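Local coordinates for protein tetraacyldisaccharide 4'-kinase (Aquifex aeolicus, PDB 4EHY) that probably transfers the gamma-phosphate of ATP to the 4'-position of a tetraacyldisaccharide 1-phosphate, forming lipid IVA in lipid A biosynthesis, at residues L82-Y87 / V111-S116; Q188-F193 / M204-C209. All coordinates share one frame; numbering follows the deposited sequence.

Interaction 1: L82-Y87 / V111-S116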
# COMPACT_ATOMS: atom_id res chain seq x y z
N LEU A 82 -1.21 18.33 1.73
CA LEU A 82 0.04 18.45 1.01
C LEU A 82 -0.01 17.75 -0.34
O LEU A 82 -0.36 16.58 -0.42
CB LEU A 82 1.18 17.84 1.83
CG LEU A 82 2.55 17.88 1.15
CD1 LEU A 82 3.05 19.33 1.05
CD2 LEU A 82 3.54 17.00 1.90
N ILE A 83 0.36 18.48 -1.39
CA ILE A 83 0.49 17.88 -2.70
C ILE A 83 1.88 17.27 -2.85
O ILE A 83 2.89 17.98 -2.85
CB ILE A 83 0.21 18.89 -3.83
CG1 ILE A 83 -1.26 19.34 -3.75
CG2 ILE A 83 0.50 18.27 -5.18
CD1 ILE A 83 -1.67 20.32 -4.83
N VAL A 84 1.92 15.94 -2.95
CA VAL A 84 3.19 15.24 -3.00
C VAL A 84 3.75 15.24 -4.41
O VAL A 84 4.92 15.53 -4.62
CB VAL A 84 3.06 13.81 -2.47
CG1 VAL A 84 4.33 12.99 -2.79
CG2 VAL A 84 2.78 13.84 -0.97
N SER A 85 2.90 14.91 -5.38
CA SER A 85 3.30 14.99 -6.77
C SER A 85 2.13 15.43 -7.64
O SER A 85 0.96 15.13 -7.35
CB SER A 85 3.84 13.65 -7.26
OG SER A 85 2.77 12.75 -7.50
N GLU A 86 2.47 16.14 -8.70
CA GLU A 86 1.50 16.61 -9.67
C GLU A 86 1.76 15.89 -10.99
O GLU A 86 2.76 16.14 -11.66
CB GLU A 86 1.59 18.13 -9.81
CG GLU A 86 1.36 18.87 -8.49
CD GLU A 86 1.61 20.38 -8.57
OE1 GLU A 86 2.43 20.81 -9.42
OE2 GLU A 86 1.00 21.14 -7.79
N TYR A 87 0.87 14.97 -11.33
CA TYR A 87 1.04 14.14 -12.51
C TYR A 87 2.49 13.76 -12.79
O TYR A 87 2.96 13.87 -13.92
CB TYR A 87 0.37 14.80 -13.72
CG TYR A 87 -1.11 14.98 -13.48
CD1 TYR A 87 -1.94 13.88 -13.32
CD2 TYR A 87 -1.67 16.25 -13.36
CE1 TYR A 87 -3.29 14.03 -13.08
CE2 TYR A 87 -3.02 16.41 -13.12
CZ TYR A 87 -3.83 15.30 -12.99
OH TYR A 87 -5.17 15.44 -12.74
N VAL A 111 0.70 9.94 -12.29
CA VAL A 111 -0.33 10.10 -11.27
C VAL A 111 -0.02 11.27 -10.33
O VAL A 111 1.13 11.60 -10.10
CB VAL A 111 -0.45 8.80 -10.43
CG1 VAL A 111 -1.46 8.97 -9.32
CG2 VAL A 111 -0.82 7.62 -11.33
N SER A 112 -1.07 11.88 -9.77
CA SER A 112 -0.91 12.87 -8.71
C SER A 112 -1.04 12.20 -7.35
O SER A 112 -1.71 11.18 -7.20
CB SER A 112 -1.97 13.97 -8.82
OG SER A 112 -1.68 14.86 -9.88
N VAL A 113 -0.41 12.79 -6.34
CA VAL A 113 -0.50 12.24 -5.00
C VAL A 113 -0.69 13.37 -4.01
O VAL A 113 0.03 14.36 -4.05
CB VAL A 113 0.74 11.40 -4.61
CG1 VAL A 113 0.53 10.80 -3.22
CG2 VAL A 113 0.99 10.29 -5.63
N VAL A 114 -1.68 13.20 -3.13
CA VAL A 114 -1.97 14.19 -2.11
C VAL A 114 -1.97 13.53 -0.74
O VAL A 114 -2.57 12.48 -0.56
CB VAL A 114 -3.33 14.87 -2.35
CG1 VAL A 114 -3.73 15.72 -1.15
CG2 VAL A 114 -3.27 15.73 -3.61
N ALA A 115 -1.29 14.16 0.23
CA ALA A 115 -1.31 13.68 1.60
C ALA A 115 -2.18 14.58 2.48
O ALA A 115 -2.03 15.80 2.48
CB ALA A 115 0.10 13.58 2.15
N SER A 116 -3.10 13.97 3.22
CA SER A 116 -4.03 14.74 4.05
C SER A 116 -4.72 13.86 5.08
O SER A 116 -5.29 12.82 4.73
CB SER A 116 -5.07 15.44 3.17
OG SER A 116 -5.83 16.36 3.95
O HOH W 1 3.56 10.85 -9.43
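With CG of Tyr87 anti to its own carbonyl carbon (chi1 -61°) and OG of Ser112 placed likewise (chi1 -75°), the phenol ring swings down beside its backbone N and the serine hydroxyl comes to rest 3.4 Å above the ring plane, over the centre of one face. The same OG accepts the amide of Tyr87, N to OG 2.9 Å, in a nearly straight bond, so this serine takes over from the strand backbone where the ladder ends. Replacing Tyr87 by an alanine removes the ring, which would probably leave the Ser112 hydroxyl without its aromatic cover and Leu130 O without the phenol OH that now bonds to it. Next along, a water joins Ser85 OG, 2.8 Å away, to Val111 O.

The ladder itself is antiparallel and interrupted by a classic beta bulge: Val84 and Ser85 both face Val113, whose O accepts Val84 N at 2.7 Å and Ser85 N at 3.2 Å, the second in the carbonyl plane on a lone pair. Val113 N returns a bond to Ser85 O, and Leu82 and Ala115 exchange a reciprocal pair. The bulge turns Val84 toward the partner strand, its CB 4.0 Å from Val113 CB and its CG2 4.1 Å from Ala115 CB.

Val84, Ser85 and Val113 pack against Ala105 of helix 99-107, whereas Ile83 and Ser112 meet helix 119-130 at Leu125 and Leu130. Strand 112-115 has 82-86 along one edge and the parallel strand 67-71 along the other.

Interaction 2: Q188-F193 / M204-C209. With ADP (adenosine-5'-diphosphate), chain B.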
# COMPACT_ATOMS: atom_id res chain seq x y z
N GLN A 188 -0.81 -14.45 -2.30
CA GLN A 188 -1.05 -15.82 -2.75
C GLN A 188 0.28 -16.53 -3.06
O GLN A 188 0.41 -17.72 -2.84
CB GLN A 188 -1.98 -15.87 -3.97
CG GLN A 188 -3.37 -15.32 -3.70
CD GLN A 188 -4.17 -16.20 -2.77
OE1 GLN A 188 -3.93 -17.40 -2.67
NE2 GLN A 188 -5.14 -15.61 -2.08
N GLU A 189 1.26 -15.78 -3.55
CA GLU A 189 2.53 -16.39 -3.94
C GLU A 189 3.35 -16.87 -2.75
O GLU A 189 4.34 -17.55 -2.92
CB GLU A 189 3.37 -15.43 -4.78
CG GLU A 189 4.08 -14.37 -3.97
CD GLU A 189 3.14 -13.31 -3.39
OE1 GLU A 189 1.98 -13.20 -3.86
OE2 GLU A 189 3.57 -12.58 -2.48
N VAL A 190 2.95 -16.51 -1.54
CA VAL A 190 3.71 -16.95 -0.38
C VAL A 190 2.83 -17.59 0.71
O VAL A 190 3.31 -18.40 1.50
CB VAL A 190 4.61 -15.83 0.18
CG1 VAL A 190 3.78 -14.74 0.83
CG2 VAL A 190 5.62 -16.40 1.16
N GLU A 191 1.54 -17.24 0.73
CA GLU A 191 0.59 -17.86 1.65
C GLU A 191 -0.78 -18.04 1.01
O GLU A 191 -1.72 -17.32 1.34
CB GLU A 191 0.44 -17.02 2.92
CG GLU A 191 1.69 -16.95 3.77
CD GLU A 191 1.68 -17.98 4.88
OE1 GLU A 191 0.69 -18.73 4.99
OE2 GLU A 191 2.67 -18.02 5.65
N PRO A 192 -0.89 -18.99 0.08
CA PRO A 192 -2.13 -19.16 -0.69
C PRO A 192 -3.30 -19.41 0.25
O PRO A 192 -3.11 -20.02 1.30
CB PRO A 192 -1.87 -20.42 -1.52
CG PRO A 192 -0.40 -20.66 -1.45
CD PRO A 192 0.05 -20.11 -0.14
N PHE A 193 -4.49 -18.94 -0.11
CA PHE A 193 -5.70 -19.26 0.64
C PHE A 193 -6.95 -18.92 -0.16
O PHE A 193 -6.90 -18.12 -1.09
CB PHE A 193 -5.72 -18.56 2.00
CG PHE A 193 -6.02 -17.08 1.92
CD1 PHE A 193 -5.10 -16.19 1.37
CD2 PHE A 193 -7.21 -16.57 2.44
CE1 PHE A 193 -5.37 -14.83 1.31
CE2 PHE A 193 -7.48 -15.20 2.39
CZ PHE A 193 -6.56 -14.33 1.82
N MET A 204 -4.58 -12.04 -5.52
CA MET A 204 -3.47 -11.17 -5.92
C MET A 204 -2.15 -11.90 -5.74
O MET A 204 -1.86 -12.42 -4.67
CB MET A 204 -3.47 -9.89 -5.09
CG MET A 204 -2.28 -8.98 -5.32
SD MET A 204 -2.44 -7.45 -4.37
CE MET A 204 -0.72 -7.00 -4.10
N PHE A 205 -1.34 -11.91 -6.80
CA PHE A 205 -0.03 -12.54 -6.75
C PHE A 205 1.04 -11.48 -6.98
O PHE A 205 0.82 -10.51 -7.69
CB PHE A 205 0.09 -13.64 -7.81
CG PHE A 205 -0.83 -14.82 -7.60
CD1 PHE A 205 -0.37 -15.98 -6.99
CD2 PHE A 205 -2.15 -14.78 -8.05
CE1 PHE A 205 -1.22 -17.08 -6.81
CE2 PHE A 205 -3.00 -15.87 -7.87
CZ PHE A 205 -2.53 -17.02 -7.25
N ARG A 206 2.19 -11.65 -6.35
CA ARG A 206 3.33 -10.79 -6.66
C ARG A 206 4.35 -11.63 -7.44
O ARG A 206 4.81 -12.68 -6.96
CB ARG A 206 3.94 -10.19 -5.39
CG ARG A 206 3.10 -9.06 -4.78
CD ARG A 206 3.65 -8.60 -3.42
NE ARG A 206 3.92 -9.74 -2.56
CZ ARG A 206 4.44 -9.66 -1.34
NH1 ARG A 206 4.76 -8.48 -0.84
NH2 ARG A 206 4.67 -10.77 -0.65
N GLU A 207 4.65 -11.19 -8.66
CA GLU A 207 5.63 -11.89 -9.50
C GLU A 207 7.00 -11.23 -9.35
O GLU A 207 7.24 -10.14 -9.88
CB GLU A 207 5.21 -11.88 -10.98
CG GLU A 207 6.18 -12.63 -11.90
CD GLU A 207 5.94 -12.33 -13.37
OE1 GLU A 207 4.77 -12.27 -13.79
OE2 GLU A 207 6.94 -12.16 -14.10
N PHE A 208 7.88 -11.87 -8.60
CA PHE A 208 9.20 -11.32 -8.32
C PHE A 208 10.13 -11.58 -9.49
O PHE A 208 10.69 -12.65 -9.61
CB PHE A 208 9.75 -11.90 -7.02
CG PHE A 208 8.90 -11.57 -5.84
CD1 PHE A 208 7.94 -12.47 -5.39
CD2 PHE A 208 9.01 -10.34 -5.21
CE1 PHE A 208 7.13 -12.15 -4.31
CE2 PHE A 208 8.21 -10.02 -4.13
CZ PHE A 208 7.27 -10.92 -3.68
N CYS A 209 10.29 -10.57 -10.33
CA CYS A 209 10.89 -10.75 -11.64
C CYS A 209 12.16 -9.91 -11.83
O CYS A 209 12.95 -10.17 -12.73
CB CYS A 209 9.89 -10.29 -12.70
SG CYS A 209 9.47 -8.52 -12.54
PB ADP B . 1.38 -1.98 2.89
O1B ADP B . 1.69 -0.82 3.80
O2B ADP B . 0.13 -2.74 3.27
O3B ADP B . 1.38 -1.59 1.43
PA ADP B . 4.15 -2.92 3.30
O1A ADP B . 4.60 -4.31 2.93
O2A ADP B . 4.58 -2.30 4.59
O3A ADP B . 2.54 -3.07 3.15
O5' ADP B . 4.63 -1.93 2.14
C5' ADP B . 4.41 -2.25 0.78
C4' ADP B . 5.69 -1.89 0.03
O4' ADP B . 6.83 -2.51 0.68
C3' ADP B . 5.63 -2.48 -1.36
O3' ADP B . 5.09 -1.52 -2.26
C2' ADP B . 7.07 -2.82 -1.66
O2' ADP B . 7.72 -1.63 -2.12
C1' ADP B . 7.65 -3.15 -0.30
N9 ADP B . 7.57 -4.62 -0.09
C8 ADP B . 6.84 -5.24 0.86
N7 ADP B . 7.00 -6.59 0.81
C5 ADP B . 7.87 -6.85 -0.19
C6 ADP B . 8.48 -8.07 -0.77
N6 ADP B . 8.18 -9.32 -0.31
N1 ADP B . 9.34 -7.88 -1.80
C2 ADP B . 9.64 -6.66 -2.28
N3 ADP B . 9.12 -5.52 -1.80
C4 ADP B . 8.25 -5.55 -0.77
O HOH W 2 0.30 -10.96 -3.42
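Two nitrogens of Arg206 grip a single carboxylate oxygen, Glu189 OE2: NH2 reaches it at 2.8 Å, nearly along its C-O bond, and NE at 2.9 Å from above the carboxylate plane. NE and NH2, on one edge of the guanidinium, thus share one oxygen side-on; OE2 lies in the guanidinium plane, with the carboxylate turned 58° against it. The other oxygen, OE1, accepts the backbone of the same arginine, Arg206 N to OE1 2.9 Å, and a proton from a water 2.8 Å away that also donates to Met204 O.

Glu189 reaches the strand by a double bend, its CG wedged between backbone N and carbonyl carbon (chi1 78°) and its chain folded again at chi2 (-72°), which brings the carboxylate back onto the strand. Before it, Gln188 N donates to Met204 O at 3.3 Å, and Gln188 CB lies over one face of the Phe205 ring, too close for the details to be trusted. The Gln188 amide points back into its own loop, where OE1 accepts Phe193 N and NE2 donates to Phe193 O, closing a ring within 188-193.

Held this way, the guanidinium has Phe208 CZ 3.6 Å above one face and presents an edge to the nucleotide, with Arg206 NH1 3.4 Å from N7 of ADP. Phe208 CE2 lies 3.4 Å from adenine N1, while Gln240 bonds both Arg206 NH2 and ADP. Glu189 thus probably helps to hold Arg206 in place beside the adenine, consistent with a second-shell role in the nucleotide site of a P-loop kinase.

From the N terminus, the predicted ATP-binding loop, Ser45 to Thr52, precedes both contacts. Interaction 1 then closes a loop of 23 intervening residues that carries helices 94-97 and 99-107, returning the chain to strand 82-86. After helix 119-130 and strands 134-138, 150-156 and 182-186, interaction 2 closes a shorter excursion of ten residues, tying the loop after strand 182-186 to strand 201-212. The two are in series, neither enclosing nor crossing the other, and lie on opposite sides of the chain's centre, about 29 Å between centres. The first joins strands remote from the adenine; the second stands at the base end of the bound ADP.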